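Local coordinates for glycosyl hydrolase family 2, TIM barrel domain protein (Parabacteroides merdae ATCC 43184, PDB 6DXU), which acts as a beta-glucuronidase of glycoside hydrolase family 2 in a human gut bacterium, probably cleaving glucuronic acid from beta-glucuronide conjugates, at residues W37-G42 against I64-T69; E88-Y93 against R167-R172. All coordinates share one frame; numbering follows the deposited sequence.

How the interactions relate
Interactions 1 and 2 are successive pairings in one antiparallel sheet of the sugar-binding domain, in which strands 66-68, 37-41, 90-97 and 162-169 lie side by side in that order. Their centres are 13 Å apart. The inner strands join them directly: Leu40 O lies 2.9 Å from Trp92 N and Gly42 N lies 2.9 Å from Pro90 O, both probable hydrogen bonds. Side chains continue the link, with Tyr39 meeting Tyr93 and Trp65 touching Trp92. Neither contact contributes a residue to the two bicine pockets; both are strand pairings within the sheet. In interaction 2 the side chain of Arg172 lies about 6 Å from a bound sodium ion.

Interaction 1 (W37-G42 against I64-T69); sequences WEYLKG and IWQPVT
Trp65 packs across Leu40 where strand 66-68 forms the edge, within this chain, of an antiparallel sheet in the sugar-binding domain, a beta-sandwich in family 2 enzymes. Leu40 CB sits over the centre of the six-membered indole ring in a CH-pi contact, 3.6 Å from its centroid and 10° off the normal. With CG anti to its carbonyl carbon (chi1 -65°), the Trp65 indole is set across the Leu40 side chain at about a right angle. The ring also meets backbone: Glu38 O approaches Trp65 CE3 at its edge, 3.5 Å away. With an alanine here, Leu40 CB would probably lose the aromatic face it packs on, and Lys94 its cation-pi partner.

Tyr39 and Gln66 form a hydrogen-bonded pair of the ladder. Tyr39 N donates to Gln66 O at 2.8 Å, and Gln66 N returns a straighter bond to Tyr39 O, also 2.8 Å, with an angle of 172° at the hydrogen. On the face shared by Tyr39 and Val68, Tyr39 CB rests on Val68 CG1 at 3.8 Å, while the phenol ring extends to His72, Phe74 and Tyr93. Gln66 OE1 comes to the edge of that ring, near its plane, 3.8 Å from Tyr39 CD2.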
loop_
_atom_site.group_PDB
_atom_site.type_symbol
_atom_site.label_atom_id
_atom_site.label_comp_id
_atom_site.label_asym_id
_atom_site.label_seq_id
_atom_site.Cartn_x
_atom_site.Cartn_y
_atom_site.Cartn_z
ATOM N N TRP D 37 -22.168 11.350 26.051
ATOM C CA TRP D 37 -21.187 11.482 24.984
ATOM C C TRP D 37 -20.390 12.766 25.155
ATOM O O TRP D 37 -20.879 13.744 25.725
ATOM C CB TRP D 37 -21.864 11.488 23.612
ATOM C CG TRP D 37 -22.370 10.135 23.184
ATOM C CD1 TRP D 37 -23.599 9.602 23.435
ATOM C CD2 TRP D 37 -21.667 9.173 22.387
ATOM N NE1 TRP D 37 -23.698 8.354 22.869
ATOM C CE2 TRP D 37 -22.529 8.069 22.209
ATOM C CE3 TRP D 37 -20.389 9.130 21.820
ATOM C CZ2 TRP D 37 -22.160 6.937 21.478
ATOM C CZ3 TRP D 37 -20.016 8.003 21.092
ATOM C CH2 TRP D 37 -20.895 6.924 20.928
ATOM N N GLU D 38 -19.165 12.758 24.639
ATOM C CA GLU D 38 -18.371 13.969 24.503
ATOM C C GLU D 38 -17.908 14.124 23.064
ATOM O O GLU D 38 -17.649 13.139 22.364
ATOM C CB GLU D 38 -17.179 13.945 25.431
ATOM C CG GLU D 38 -17.568 13.932 26.897
ATOM C CD GLU D 38 -16.363 13.703 27.783
ATOM O OE1 GLU D 38 -15.836 14.690 28.331
ATOM O OE2 GLU D 38 -15.922 12.536 27.902
ATOM N N TYR D 39 -17.761 15.378 22.645
ATOM C CA TYR D 39 -17.466 15.723 21.263
ATOM C C TYR D 39 -16.217 16.594 21.216
ATOM O O TYR D 39 -16.076 17.523 22.021
ATOM C CB TYR D 39 -18.641 16.479 20.639
ATOM C CG TYR D 39 -18.298 17.262 19.389
ATOM C CD1 TYR D 39 -17.872 16.615 18.246
ATOM C CD2 TYR D 39 -18.430 18.643 19.344
ATOM C CE1 TYR D 39 -17.556 17.320 17.098
ATOM C CE2 TYR D 39 -18.130 19.357 18.194
ATOM C CZ TYR D 39 -17.692 18.678 17.072
ATOM O OH TYR D 39 -17.372 19.348 15.912
ATOM N N LEU D 40 -15.327 16.306 20.266
ATOM C CA LEU D 40 -14.150 17.136 20.025
ATOM C C LEU D 40 -14.142 17.559 18.560
ATOM O O LEU D 40 -14.082 16.711 17.663
ATOM C CB LEU D 40 -12.856 16.392 20.361
ATOM C CG LEU D 40 -11.590 17.218 20.093
ATOM C CD1 LEU D 40 -11.484 18.341 21.143
ATOM C CD2 LEU D 40 -10.362 16.355 20.147
ATOM N N LYS D 41 -14.206 18.866 18.315
ATOM C CA LYS D 41 -14.003 19.384 16.970
ATOM C C LYS D 41 -12.522 19.276 16.621
ATOM O O LYS D 41 -11.667 19.793 17.345
ATOM C CB LYS D 41 -14.479 20.831 16.883
ATOM C CG LYS D 41 -14.225 21.519 15.533
ATOM C CD LYS D 41 -14.493 23.034 15.630
ATOM C CE LYS D 41 -14.027 23.830 14.396
ATOM N NZ LYS D 41 -12.525 23.893 14.240
ATOM N N GLY D 42 -12.209 18.568 15.555
ATOM C CA GLY D 42 -10.827 18.405 15.147
ATOM C C GLY D 42 -10.330 16.992 15.402
ATOM O O GLY D 42 -10.993 16.163 16.023
ATOM N N ILE D 64 -9.996 20.098 25.538
ATOM C CA ILE D 64 -11.194 19.927 26.349
ATOM C C ILE D 64 -12.343 19.517 25.435
ATOM O O ILE D 64 -12.632 20.196 24.443
ATOM C CB ILE D 64 -11.519 21.224 27.109
ATOM C CG1 ILE D 64 -10.350 21.575 28.054
ATOM C CG2 ILE D 64 -12.855 21.084 27.884
ATOM C CD1 ILE D 64 -10.301 23.033 28.466
ATOM N N TRP D 65 -13.008 18.419 25.774
ATOM C CA TRP D 65 -14.131 17.937 24.992
ATOM C C TRP D 65 -15.419 18.593 25.475
ATOM O O TRP D 65 -15.494 19.121 26.585
ATOM C CB TRP D 65 -14.237 16.406 25.104
ATOM C CG TRP D 65 -13.085 15.631 24.503
ATOM C CD1 TRP D 65 -11.755 15.755 24.814
ATOM C CD2 TRP D 65 -13.172 14.589 23.517
ATOM N NE1 TRP D 65 -11.013 14.866 24.067
ATOM C CE2 TRP D 65 -11.859 14.141 23.265
ATOM C CE3 TRP D 65 -14.236 14.002 22.814
ATOM C CZ2 TRP D 65 -11.578 13.123 22.354
ATOM C CZ3 TRP D 65 -13.954 12.983 21.900
ATOM C CH2 TRP D 65 -12.633 12.565 21.673
ATOM N N GLN D 66 -16.448 18.566 24.636
ATOM C CA GLN D 66 -17.739 19.168 24.981
ATOM C C GLN D 66 -18.767 18.096 25.250
ATOM O O GLN D 66 -19.022 17.249 24.352
ATOM C CB GLN D 66 -18.211 20.073 23.852
ATOM C CG GLN D 66 -19.668 20.435 23.898
ATOM C CD GLN D 66 -20.009 21.427 22.815
ATOM O OE1 GLN D 66 -19.354 21.451 21.770
ATOM N NE2 GLN D 66 -21.154 22.101 22.965
ATOM N N PRO D 67 -19.414 18.063 26.387
ATOM C CA PRO D 67 -20.485 17.091 26.591
ATOM C C PRO D 67 -21.632 17.364 25.624
ATOM O O PRO D 67 -22.024 18.516 25.438
ATOM C CB PRO D 67 -20.915 17.286 28.033
ATOM C CG PRO D 67 -20.313 18.607 28.422
ATOM C CD PRO D 67 -19.134 18.867 27.599
ATOM N N VAL D 68 -22.139 16.301 24.986
ATOM C CA VAL D 68 -23.237 16.416 24.028
ATOM C C VAL D 68 -24.226 15.273 24.240
ATOM O O VAL D 68 -23.903 14.233 24.815
ATOM C CB VAL D 68 -22.736 16.418 22.559
ATOM C CG1 VAL D 68 -21.857 17.626 22.290
ATOM C CG2 VAL D 68 -22.007 15.114 22.205
ATOM N N THR D 69 -25.455 15.498 23.783
ATOM C CA THR D 69 -26.488 14.474 23.675
ATOM C C THR D 69 -26.668 14.162 22.197
ATOM O O THR D 69 -26.824 15.081 21.392
ATOM C CB THR D 69 -27.818 14.970 24.278
ATOM O OG1 THR D 69 -27.621 15.291 25.660
ATOM C CG2 THR D 69 -28.907 13.908 24.173
#

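Interaction 2 (E88-Y93 against R167-R172); sequences EGPGWY and RCDNSR
An antiparallel ladder in the sugar-binding domain joins Gly91 to Cys168 as a hydrogen-bonded pair, flanked by the non-hydrogen-bonded pairs Pro90-Asp169 and Trp92-Arg167. Gly91 N donates to Cys168 O at 2.7 Å and Cys168 N to Gly91 O at 2.8 Å.

On the face carrying Trp92, Arg167 runs extended as far as NE. Its CB stands over the six-membered ring, 3.6 Å from the centroid, while CG and CD continue across the indole. The guanidinium is turned 81° from the ring plane, and one of its faces receives Pro90 CB, 3.5 Å from Arg167 NH2. Asp43 pairs with Arg167 NH2 and accepts from Trp92 NE1, while Arg167 NH1 forms a salt bridge with Asp169 OD2.

Beyond the strands, the backbone bond from Asn170 N to Gly89 O is joined by side-chain bonds. Asn170 folds back with CG between its backbone N and carbonyl carbon (chi1 69°), and OD1 accepts from Gly89 N at 2.9 Å, the donor standing above the amide plane. Asn170 ND2 is satisfied by Tyr87 O and Ile186 O. Further on, Arg172 NH1 forms a salt bridge to the syn lone pair of Glu88 OE1, at 3.0 Å, with the carboxylate and guanidinium planes 79° apart; Arg172 NE pairs with Glu49 of the second subunit. One water joins Glu88 O to Arg172 N. Where strand 162-169 ends, Asp169 OD1 accepts from Ser171 N, 2.9 Å away, two residues on: the signature of an Asx turn.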
loop_
_atom_site.group_PDB
_atom_site.type_symbol
_atom_site.label_atom_id
_atom_site.label_comp_id
_atom_site.label_asym_id
_atom_site.label_seq_id
_atom_site.Cartn_x
_atom_site.Cartn_y
_atom_site.Cartn_z
ATOM N N GLU D 88 -15.844 21.869 7.760
ATOM C CA GLU D 88 -15.749 20.622 7.011
ATOM C C GLU D 88 -14.413 19.988 7.385
ATOM O O GLU D 88 -13.353 20.409 6.910
ATOM C CB GLU D 88 -15.868 20.893 5.516
ATOM C CG GLU D 88 -17.285 21.329 5.103
ATOM C CD GLU D 88 -17.414 21.485 3.595
ATOM O OE1 GLU D 88 -17.140 22.596 3.070
ATOM O OE2 GLU D 88 -17.753 20.477 2.944
ATOM N N GLY D 89 -14.451 18.980 8.248
ATOM C CA GLY D 89 -13.228 18.400 8.742
ATOM C C GLY D 89 -13.542 17.266 9.694
ATOM O O GLY D 89 -14.689 16.835 9.819
ATOM N N PRO D 90 -12.525 16.748 10.362
ATOM C CA PRO D 90 -12.742 15.639 11.293
ATOM C C PRO D 90 -13.213 16.105 12.665
ATOM O O PRO D 90 -13.001 17.239 13.098
ATOM C CB PRO D 90 -11.357 14.980 11.383
ATOM C CG PRO D 90 -10.396 16.096 11.092
ATOM C CD PRO D 90 -11.093 16.992 10.094
ATOM N N GLY D 91 -13.888 15.192 13.348
ATOM C CA GLY D 91 -14.278 15.411 14.726
ATOM C C GLY D 91 -14.481 14.067 15.373
ATOM O O GLY D 91 -14.702 13.061 14.691
ATOM N N TRP D 92 -14.396 14.048 16.695
ATOM C CA TRP D 92 -14.433 12.794 17.427
ATOM C C TRP D 92 -15.565 12.780 18.447
ATOM O O TRP D 92 -15.917 13.814 19.014
ATOM C CB TRP D 92 -13.126 12.561 18.143
ATOM C CG TRP D 92 -12.007 12.079 17.253
ATOM C CD1 TRP D 92 -11.208 12.843 16.441
ATOM C CD2 TRP D 92 -11.556 10.729 17.114
ATOM N NE1 TRP D 92 -10.273 12.042 15.805
ATOM C CE2 TRP D 92 -10.461 10.741 16.213
ATOM C CE3 TRP D 92 -11.957 9.508 17.680
ATOM C CZ2 TRP D 92 -9.783 9.586 15.855
ATOM C CZ3 TRP D 92 -11.269 8.358 17.321
ATOM C CH2 TRP D 92 -10.201 8.406 16.416
ATOM N N TYR D 93 -16.099 11.583 18.706
ATOM C CA TYR D 93 -17.050 11.357 19.788
ATOM C C TYR D 93 -16.515 10.240 20.668
ATOM O O TYR D 93 -15.921 9.291 20.170
ATOM C CB TYR D 93 -18.442 10.936 19.255
ATOM C CG TYR D 93 -19.113 11.952 18.366
ATOM C CD1 TYR D 93 -19.981 12.894 18.897
ATOM C CD2 TYR D 93 -18.897 11.949 16.993
ATOM C CE1 TYR D 93 -20.612 13.833 18.083
ATOM C CE2 TYR D 93 -19.519 12.871 16.168
ATOM C CZ TYR D 93 -20.385 13.808 16.722
ATOM O OH TYR D 93 -21.017 14.734 15.924
ATOM N N ARG D 167 -14.766 8.548 14.992
ATOM C CA ARG D 167 -14.289 9.697 14.244
ATOM C C ARG D 167 -15.232 9.910 13.072
ATOM O O ARG D 167 -15.497 8.972 12.316
ATOM C CB ARG D 167 -12.851 9.453 13.759
ATOM C CG ARG D 167 -12.215 10.617 12.975
ATOM C CD ARG D 167 -10.872 10.127 12.376
ATOM N NE ARG D 167 -10.027 11.191 11.829
ATOM C CZ ARG D 167 -10.043 11.592 10.558
ATOM N NH1 ARG D 167 -10.899 11.058 9.697
ATOM N NH2 ARG D 167 -9.196 12.532 10.143
ATOM N N CYS D 168 -15.766 11.124 12.940
ATOM C CA CYS D 168 -16.551 11.499 11.772
ATOM C C CYS D 168 -15.817 12.606 11.037
ATOM O O CYS D 168 -15.166 13.450 11.653
ATOM C CB CYS D 168 -17.981 11.980 12.139
ATOM S SG CYS D 168 -19.038 10.683 12.784
ATOM N N ASP D 169 -15.939 12.615 9.714
ATOM C CA ASP D 169 -15.134 13.514 8.900
ATOM C C ASP D 169 -15.988 13.997 7.738
ATOM O O ASP D 169 -16.418 13.193 6.906
ATOM C CB ASP D 169 -13.867 12.773 8.420
ATOM C CG ASP D 169 -12.856 13.677 7.718
ATOM O OD1 ASP D 169 -13.119 14.867 7.523
ATOM O OD2 ASP D 169 -11.762 13.175 7.363
ATOM N N ASN D 170 -16.261 15.291 7.690
ATOM C CA ASN D 170 -16.911 15.873 6.523
ATOM C C ASN D 170 -15.971 16.823 5.793
ATOM O O ASN D 170 -16.412 17.830 5.244
ATOM C CB ASN D 170 -18.234 16.562 6.896
ATOM C CG ASN D 170 -18.041 17.834 7.721
ATOM O OD1 ASN D 170 -17.113 17.933 8.524
ATOM N ND2 ASN D 170 -18.945 18.803 7.545
ATOM N N SER D 171 -14.669 16.511 5.783
ATOM C CA SER D 171 -13.738 17.263 4.957
ATOM C C SER D 171 -14.264 17.327 3.533
ATOM O O SER D 171 -14.885 16.376 3.040
ATOM C CB SER D 171 -12.342 16.606 4.950
ATOM O OG SER D 171 -11.773 16.573 6.250
ATOM N N ARG D 172 -14.027 18.460 2.881
ATOM C CA ARG D 172 -14.286 18.566 1.454
ATOM C C ARG D 172 -13.507 17.481 0.720
ATOM O O ARG D 172 -12.370 17.167 1.079
ATOM C CB ARG D 172 -13.865 19.950 0.948
ATOM C CG ARG D 172 -14.621 21.088 1.579
ATOM C CD ARG D 172 -14.035 22.416 1.164
ATOM N NE ARG D 172 -14.423 22.804 -0.195
ATOM C CZ ARG D 172 -15.544 23.446 -0.505
ATOM N NH1 ARG D 172 -16.428 23.762 0.442
ATOM N NH2 ARG D 172 -15.770 23.795 -1.767
HETATM O O HOH W 1 -12.375 20.390 4.278
#